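Local coordinates for caltubin, EF-hand (Lymnaea stagnalis, PDB 6VAN), which binds divalent metal ions, here strontium, in four EF-hand loops and is probably a calcium-binding protein in the snail, at residues A80-F84 and L133-F138; I33-K37 and V103-V107. One frame throughout, in Å; residues are numbered along the deposited sequence.

Interaction 1 of 2, residues A80-F84 and L133-F138; sequences ANEWF and LSLDEF. With SR (strontium ion), chain F.
F84 lays one face of its ring under L135, whose CB stands 4.2 Å from the ring centroid and 8° off the ring normal, a CH-pi contact. With chi1 t (-178°) the ring reaches the strand-to-helix junction: F84 CZ lies 3.4 Å from L135 N, while F84 CE1 approaches L133 O to 3.4 Å at the ring edge. Next to this contact, N81 OD1 lies 3.5 Å from L135 CD1. F84 and L135 are the closest pair along the backbone, CA atoms 6.7 Å apart. F138, again chi1 t (178°), presents one ring face to F84 CA, while F138 CG lies at the edge of the F84 ring, 3.7 Å from F84 CD1; the rings meet obliquely, centroids 5.5 Å apart and planes at 57°. A80 O is 3.4 Å from F138 CE2 at the edge of that ring, and W83 CB 4.4 Å from F138 CZ. Residues 80-84 are helical; L133 is extended, and the helix starts at L135. This pairs the entering helix of one EF-hand with the exiting helix of its partner, their loops joined by the short antiparallel sheet in which L133 makes backbone hydrogen bonds to V95. S134, the N-cap of the exiting helix, forms a capping box with E137: E137 N donates to S134 OG at 3.2 Å, S134 N to E137 OE1 at 2.9 Å. Strontium binds E137 OE1 at 2.6 Å and E137 OE2 at 2.7 Å; side-chain oxygens of D126, N128 and D130, the backbone O of K132 and two waters, 2.5 and 2.9 Å from the ion, complete the site.

Interaction 2 of 2, residues I33-K37 and V103-V107; sequences IRRFK and VAEAV
Three residues bury most of this contact: F36 and R35 on 33-37, and A106 on 103-107. F36 comes closest in the backbone, its CA 5.0 Å from that of V103, and its CB rests 3.9 Å from both V103 CG1 and A106 CB. Chi1 is p (54°), so the ring turns away from the helix after CB has entered the contact, and F36 CD1 ends 4.0 Å from V107 CG1. I33 is helical, and its O accepts from F36 N at 3.0 Å and K37 N at 2.8 Å; F36 then takes phi/psi of -122/-13°, and K37 (-132/78°) leads the chain off. A106, at the C-terminal end of helix 97-106, directs its methyl toward R35, with A106 CB 3.3 Å from R35 O, and the same CB reaches F36 CA at 3.9 Å. The packing thus sets the end of the exiting helix of the first EF-hand against the end of the exiting helix of the third, bringing the N-terminal and C-terminal halves of the chain together. No hydrogen bond crosses it. V107, the first residue past the helix to leave helical angles, lies close to the R35 guanidinium, whose NH2 is 3.5 Å from both V107 CA and V107 CG1, while R35 NH1 is hydrogen-bonded to Y32 O. R35 bends at chi3 p (44°) to make this approach. On the F36 side, L86 of helix 77-87 adds to the apolar surroundings, and K37 extends away to a salt bridge with D91, in the metal-binding loop that follows that helix.

How the interactions relate
From the N terminus, the chain passes through the first EF-hand and reaches 33-37, the first half of interaction 2. It then runs through the second hand to 80-84, which opens interaction 1 on the entering helix of the third. Interaction 2 closes at 103-107, across 65 intervening residues, and interaction 1 at 133-138, across 48. The two loops therefore cross, neither nesting in the other. Interaction 1 holds the third and fourth hands together, whereas interaction 2 ties the first hand to the third. Their centres are about 17 Å apart and their nearest atoms about 4 Å, without touching; helix 77-87 supplies 80-84 to interaction 1 and, through L86, touches F36 of interaction 2.

Interaction 1 of 2, residues A80-F84 and L133-F138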
# COMPACT_ATOMS: atom_id res chain seq x y z
N ALA A 80 0.63 -1.03 9.05
CA ALA A 80 1.03 0.36 8.72
C ALA A 80 2.49 0.38 8.24
O ALA A 80 2.79 1.05 7.26
CB ALA A 80 0.79 1.27 9.89
N ASN A 81 3.37 -0.36 8.92
CA ASN A 81 4.80 -0.39 8.57
C ASN A 81 5.00 -0.95 7.16
O ASN A 81 5.94 -0.54 6.47
CB ASN A 81 5.56 -1.17 9.62
CG ASN A 81 7.05 -0.93 9.55
OD1 ASN A 81 7.49 0.15 9.19
ND2 ASN A 81 7.81 -1.92 9.96
N GLU A 82 4.19 -1.89 6.75
CA GLU A 82 4.33 -2.45 5.39
C GLU A 82 4.15 -1.34 4.35
O GLU A 82 4.95 -1.24 3.47
CB GLU A 82 3.28 -3.53 5.19
CG GLU A 82 3.31 -4.16 3.81
CD GLU A 82 2.33 -5.31 3.69
OE1 GLU A 82 1.13 -5.03 3.61
OE2 GLU A 82 2.76 -6.45 3.71
N TRP A 83 3.12 -0.52 4.49
CA TRP A 83 2.88 0.60 3.53
C TRP A 83 3.96 1.68 3.71
O TRP A 83 4.37 2.29 2.76
CB TRP A 83 1.48 1.17 3.71
CG TRP A 83 0.42 0.17 3.39
CD1 TRP A 83 -0.49 -0.36 4.25
CD2 TRP A 83 0.18 -0.44 2.13
NE1 TRP A 83 -1.25 -1.28 3.61
CE2 TRP A 83 -0.86 -1.37 2.31
CE3 TRP A 83 0.78 -0.33 0.87
CZ2 TRP A 83 -1.36 -2.13 1.24
CZ3 TRP A 83 0.29 -1.09 -0.17
CH2 TRP A 83 -0.78 -1.96 0.02
N PHE A 84 4.39 1.91 4.95
CA PHE A 84 5.49 2.86 5.22
C PHE A 84 6.73 2.44 4.41
O PHE A 84 7.30 3.25 3.66
CB PHE A 84 5.79 2.88 6.72
CG PHE A 84 6.87 3.86 7.12
CD1 PHE A 84 6.59 5.21 7.25
CD2 PHE A 84 8.17 3.42 7.36
CE1 PHE A 84 7.59 6.10 7.63
CE2 PHE A 84 9.16 4.33 7.72
CZ PHE A 84 8.86 5.66 7.85
N LEU A 133 8.19 11.95 7.35
CA LEU A 133 7.53 11.19 8.45
C LEU A 133 8.38 10.00 8.86
O LEU A 133 8.81 9.23 8.02
CB LEU A 133 6.16 10.70 8.00
CG LEU A 133 5.20 11.77 7.50
CD1 LEU A 133 3.88 11.14 7.08
CD2 LEU A 133 4.98 12.90 8.50
N SER A 134 8.52 9.85 10.17
CA SER A 134 8.97 8.58 10.77
C SER A 134 7.81 7.60 10.78
O SER A 134 6.64 8.02 10.59
CB SER A 134 9.43 8.82 12.16
OG SER A 134 8.35 9.26 12.94
N LEU A 135 8.06 6.34 11.11
CA LEU A 135 6.96 5.38 11.27
C LEU A 135 6.01 5.89 12.34
O LEU A 135 4.78 5.75 12.20
CB LEU A 135 7.51 4.00 11.63
CG LEU A 135 6.46 2.94 11.92
CD1 LEU A 135 5.57 2.64 10.72
CD2 LEU A 135 7.14 1.68 12.42
N ASP A 136 6.55 6.44 13.42
CA ASP A 136 5.69 6.87 14.55
C ASP A 136 4.78 8.05 14.17
O ASP A 136 3.70 8.17 14.73
CB ASP A 136 6.55 7.16 15.78
CG ASP A 136 6.83 5.86 16.52
OD1 ASP A 136 5.86 5.24 16.99
OD2 ASP A 136 8.00 5.48 16.54
N GLU A 137 5.23 8.91 13.28
CA GLU A 137 4.36 9.97 12.74
C GLU A 137 3.36 9.36 11.75
O GLU A 137 2.14 9.64 11.84
CB GLU A 137 5.21 11.03 12.07
CG GLU A 137 6.02 11.88 13.04
CD GLU A 137 7.03 12.78 12.36
OE1 GLU A 137 7.65 12.37 11.36
OE2 GLU A 137 7.20 13.91 12.82
N PHE A 138 3.86 8.57 10.82
CA PHE A 138 3.03 7.98 9.76
C PHE A 138 1.84 7.21 10.35
O PHE A 138 0.70 7.31 9.87
CB PHE A 138 3.88 7.05 8.92
CG PHE A 138 3.15 6.34 7.83
CD1 PHE A 138 2.82 6.99 6.66
CD2 PHE A 138 2.83 5.01 7.95
CE1 PHE A 138 2.15 6.32 5.65
CE2 PHE A 138 2.18 4.34 6.93
CZ PHE A 138 1.86 5.00 5.78
SR SR F . 9.06 14.47 10.96
O HOH W 1 11.17 13.11 11.05
O HOH W 2 10.15 13.31 13.34

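Interaction 2 of 2, residues I33-K37 and V103-V107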
# COMPACT_ATOMS: atom_id res chain seq x y z
N ILE A 33 3.42 -3.41 -7.12
CA ILE A 33 4.30 -2.59 -6.24
C ILE A 33 5.28 -1.78 -7.10
O ILE A 33 5.64 -0.66 -6.69
CB ILE A 33 5.00 -3.45 -5.19
CG1 ILE A 33 3.98 -4.12 -4.25
CG2 ILE A 33 6.03 -2.64 -4.41
CD1 ILE A 33 4.58 -5.08 -3.26
N ARG A 34 5.70 -2.30 -8.25
CA ARG A 34 6.71 -1.62 -9.10
C ARG A 34 6.20 -0.27 -9.60
O ARG A 34 7.06 0.59 -9.86
CB ARG A 34 7.07 -2.48 -10.32
CG ARG A 34 8.34 -3.28 -10.13
CD ARG A 34 8.73 -4.01 -11.42
NE ARG A 34 10.05 -4.63 -11.32
CZ ARG A 34 10.55 -5.51 -12.19
NH1 ARG A 34 9.83 -5.88 -13.24
NH2 ARG A 34 11.76 -6.02 -12.00
N ARG A 35 4.89 -0.10 -9.73
CA ARG A 35 4.28 1.19 -10.13
C ARG A 35 4.85 2.30 -9.23
O ARG A 35 5.19 3.34 -9.77
CB ARG A 35 2.75 1.13 -10.06
CG ARG A 35 2.10 0.36 -11.20
CD ARG A 35 0.69 -0.14 -10.90
NE ARG A 35 -0.21 0.82 -10.25
CZ ARG A 35 -0.51 0.85 -8.95
NH1 ARG A 35 -0.00 -0.03 -8.10
NH2 ARG A 35 -1.34 1.78 -8.48
N PHE A 36 5.00 2.05 -7.93
CA PHE A 36 5.33 3.11 -6.94
C PHE A 36 6.63 2.83 -6.17
O PHE A 36 7.12 3.75 -5.52
CB PHE A 36 4.15 3.34 -6.00
CG PHE A 36 3.60 2.14 -5.27
CD1 PHE A 36 2.57 1.38 -5.81
CD2 PHE A 36 4.05 1.81 -4.01
CE1 PHE A 36 2.02 0.32 -5.11
CE2 PHE A 36 3.49 0.75 -3.32
CZ PHE A 36 2.50 -0.02 -3.88
N LYS A 37 7.18 1.63 -6.23
CA LYS A 37 8.56 1.33 -5.77
C LYS A 37 9.22 0.53 -6.89
O LYS A 37 9.28 -0.70 -6.83
CB LYS A 37 8.59 0.64 -4.40
CG LYS A 37 9.94 0.65 -3.70
CD LYS A 37 9.96 0.17 -2.24
CE LYS A 37 11.30 0.39 -1.55
NZ LYS A 37 11.24 0.13 -0.10
N VAL A 103 4.72 8.67 -5.09
CA VAL A 103 3.90 7.46 -4.95
C VAL A 103 2.45 7.81 -5.33
O VAL A 103 1.79 7.01 -6.06
CB VAL A 103 4.00 6.87 -3.54
CG1 VAL A 103 2.88 5.87 -3.29
CG2 VAL A 103 5.37 6.26 -3.29
N ALA A 104 1.94 8.94 -4.87
CA ALA A 104 0.55 9.34 -5.16
C ALA A 104 0.35 9.50 -6.68
O ALA A 104 -0.68 9.00 -7.21
CB ALA A 104 0.18 10.57 -4.42
N GLU A 105 1.31 10.10 -7.37
CA GLU A 105 1.22 10.25 -8.86
C GLU A 105 1.22 8.86 -9.49
O GLU A 105 0.41 8.58 -10.40
CB GLU A 105 2.32 11.16 -9.38
CG GLU A 105 2.14 12.62 -9.00
CD GLU A 105 2.93 13.64 -9.80
OE1 GLU A 105 2.87 13.58 -11.03
OE2 GLU A 105 3.53 14.54 -9.20
N ALA A 106 2.07 7.98 -8.98
CA ALA A 106 2.26 6.63 -9.55
C ALA A 106 0.98 5.80 -9.47
O ALA A 106 0.82 4.91 -10.31
CB ALA A 106 3.41 5.95 -8.85
N VAL A 107 0.10 6.05 -8.49
CA VAL A 107 -1.15 5.28 -8.29
C VAL A 107 -2.35 6.00 -8.93
O VAL A 107 -3.46 5.51 -8.76
CB VAL A 107 -1.42 4.96 -6.81
CG1 VAL A 107 -0.26 4.23 -6.15
CG2 VAL A 107 -1.78 6.20 -6.03